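Local atomic coordinates of Pgp2 (Campylobacter jejuni subsp. jejuni, PDB entry 6XJ6), a protein that helps set the helical shape of the cell, probably as an LD-carboxypeptidase that trims peptidoglycan, which it binds through a pocket on its accessory NTF2 domain. Residues N103-V108 with I270-I275. Numbering follows the deposited sequence.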
loop_
_atom_site.group_PDB
_atom_site.type_symbol
_atom_site.label_atom_id
_atom_site.label_comp_id
_atom_site.label_asym_id
_atom_site.label_seq_id
_atom_site.Cartn_x
_atom_site.Cartn_y
_atom_site.Cartn_z
ATOM N N ASN A 103 -7.151 -4.876 -1.148
ATOM C CA ASN A 103 -6.110 -5.093 -0.159
ATOM C C ASN A 103 -6.748 -5.327 1.210
ATOM O O ASN A 103 -7.974 -5.366 1.362
ATOM C CB ASN A 103 -5.087 -3.954 -0.193
ATOM C CG ASN A 103 -5.650 -2.625 0.283
ATOM O OD1 ASN A 103 -6.520 -2.571 1.147
ATOM N ND2 ASN A 103 -5.125 -1.535 -0.264
ATOM N N LEU A 104 -5.906 -5.516 2.221
ATOM C CA LEU A 104 -6.420 -5.858 3.545
ATOM C C LEU A 104 -7.338 -4.766 4.085
ATOM O O LEU A 104 -8.372 -5.060 4.691
ATOM C CB LEU A 104 -5.261 -6.102 4.507
ATOM C CG LEU A 104 -5.668 -6.412 5.945
ATOM C CD1 LEU A 104 -6.416 -7.727 6.035
ATOM C CD2 LEU A 104 -4.430 -6.419 6.825
ATOM N N LEU A 105 -6.966 -3.499 3.902
ATOM C CA LEU A 105 -7.813 -2.415 4.390
ATOM C C LEU A 105 -9.165 -2.431 3.689
ATOM O O LEU A 105 -10.213 -2.335 4.334
ATOM C CB LEU A 105 -7.106 -1.073 4.194
ATOM C CG LEU A 105 -7.876 0.155 4.681
ATOM C CD1 LEU A 105 -8.049 0.144 6.192
ATOM C CD2 LEU A 105 -7.165 1.416 4.228
ATOM N N ASP A 106 -9.155 -2.554 2.364
ATOM C CA ASP A 106 -10.395 -2.727 1.615
ATOM C C ASP A 106 -11.233 -3.847 2.212
ATOM O O ASP A 106 -12.443 -3.696 2.421
ATOM C CB ASP A 106 -10.074 -3.068 0.160
ATOM C CG ASP A 106 -9.358 -1.943 -0.577
ATOM O OD1 ASP A 106 -9.641 -0.760 -0.308
ATOM O OD2 ASP A 106 -8.530 -2.260 -1.455
ATOM N N LYS A 107 -10.606 -4.995 2.477
ATOM C CA LYS A 107 -11.364 -6.158 2.930
ATOM C C LYS A 107 -11.981 -5.924 4.302
ATOM O O LYS A 107 -13.150 -6.252 4.523
ATOM C CB LYS A 107 -10.477 -7.403 2.952
ATOM C CG LYS A 107 -10.096 -7.930 1.577
ATOM C CD LYS A 107 -9.169 -9.119 1.718
ATOM C CE LYS A 107 -8.848 -9.759 0.389
ATOM N NZ LYS A 107 -7.982 -10.948 0.593
ATOM N N VAL A 108 -11.210 -5.388 5.252
ATOM C CA VAL A 108 -11.763 -5.214 6.592
ATOM C C VAL A 108 -12.823 -4.122 6.614
ATOM O O VAL A 108 -13.674 -4.101 7.512
ATOM C CB VAL A 108 -10.689 -5.014 7.681
ATOM C CG1 VAL A 108 -9.723 -6.185 7.688
ATOM C CG2 VAL A 108 -9.955 -3.697 7.499
ATOM N N ILE A 270 1.946 -6.218 7.265
ATOM C CA ILE A 270 1.496 -4.980 6.638
ATOM C C ILE A 270 0.619 -4.236 7.630
ATOM O O ILE A 270 -0.267 -4.832 8.251
ATOM C CB ILE A 270 0.710 -5.200 5.330
ATOM C CG1 ILE A 270 1.430 -6.185 4.404
ATOM C CG2 ILE A 270 0.500 -3.859 4.640
ATOM C CD1 ILE A 270 0.647 -6.531 3.143
ATOM N N LEU A 271 0.878 -2.943 7.789
ATOM C CA LEU A 271 0.012 -2.044 8.533
ATOM C C LEU A 271 -0.524 -0.988 7.580
ATOM O O LEU A 271 0.231 -0.421 6.783
ATOM C CB LEU A 271 0.776 -1.346 9.663
ATOM C CG LEU A 271 1.479 -2.224 10.698
ATOM C CD1 LEU A 271 2.248 -1.364 11.683
ATOM C CD2 LEU A 271 0.488 -3.104 11.433
ATOM N N TYR A 272 -1.820 -0.733 7.661
ATOM C CA TYR A 272 -2.445 0.420 7.028
ATOM C C TYR A 272 -2.768 1.389 8.152
ATOM O O TYR A 272 -3.462 1.023 9.099
ATOM C CB TYR A 272 -3.704 -0.001 6.258
ATOM C CG TYR A 272 -3.370 -0.910 5.092
ATOM C CD1 TYR A 272 -3.201 -2.273 5.282
ATOM C CD2 TYR A 272 -3.157 -0.398 3.821
ATOM C CE1 TYR A 272 -2.851 -3.103 4.242
ATOM C CE2 TYR A 272 -2.812 -1.228 2.761
ATOM C CZ TYR A 272 -2.658 -2.577 2.982
ATOM O OH TYR A 272 -2.297 -3.403 1.947
ATOM N N VAL A 273 -2.223 2.604 8.075
ATOM C CA VAL A 273 -2.262 3.528 9.199
ATOM C C VAL A 273 -2.697 4.912 8.740
ATOM O O VAL A 273 -2.596 5.271 7.568
ATOM C CB VAL A 273 -0.893 3.620 9.923
ATOM C CG1 VAL A 273 -0.355 2.234 10.260
ATOM C CG2 VAL A 273 0.131 4.401 9.089
ATOM N N LYS A 274 -3.182 5.693 9.695
ATOM C CA LYS A 274 -3.310 7.129 9.532
ATOM C C LYS A 274 -2.443 7.814 10.579
ATOM O O LYS A 274 -2.008 7.197 11.555
ATOM C CB LYS A 274 -4.765 7.588 9.677
ATOM C CG LYS A 274 -5.350 7.363 11.054
ATOM C CD LYS A 274 -6.792 7.819 11.131
ATOM C CE LYS A 274 -7.388 7.450 12.466
ATOM N NZ LYS A 274 -8.842 7.760 12.546
ATOM N N ILE A 275 -2.180 9.096 10.356
ATOM C CA ILE A 275 -1.542 9.950 11.350
ATOM C C ILE A 275 -2.634 10.803 11.972
ATOM O O ILE A 275 -3.318 11.556 11.266
ATOM C CB ILE A 275 -0.445 10.824 10.726
ATOM C CG1 ILE A 275 0.664 9.953 10.138
ATOM C CG2 ILE A 275 0.125 11.743 11.774
ATOM C CD1 ILE A 275 1.698 10.733 9.359
HETATM O O HOH W 1 -2.946 -5.981 1.920
#
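Tyr272 lays one face of its ring against the first turn of helix 104-108, with Leu105 CB 4.2 Å from the ring centroid, a CH-pi contact in which the CB sits over the face, offset toward the CG end of the rim. Leu104 approaches obliquely, its CB 3.9 Å from Tyr272 CE1. With CG anti to the carbonyl carbon (chi1 -65°), the tyrosine reaches from strand 263-275 along the start of the helix until its hydroxyl arrives beside Asn103, where Tyr272 OH lies 3.6 Å from Asn103 CB. The Asn103 amide plane is turned 34° from the ring. A water bridges the two segments, 2.7 Å from Tyr272 OH and accepting from Leu104 N. The helix belongs to the L,D-transpeptidase catalytic domain and the strand to the NTF2-like domain, so this buried contact is part of the interface between them. Asn103 is the N-cap and forms a capping box with Asp106: Asp106 N donates to Asn103 OD1 at 2.9 Å, nearly straight at 172°, while Asn103 N donates to Asp106 OD2 at 3.0 Å. Asn103 ND2 bonds to Tyr241 OH and Asp106 OD2 also takes Tyr79 OH, further fixing both side chains of the box.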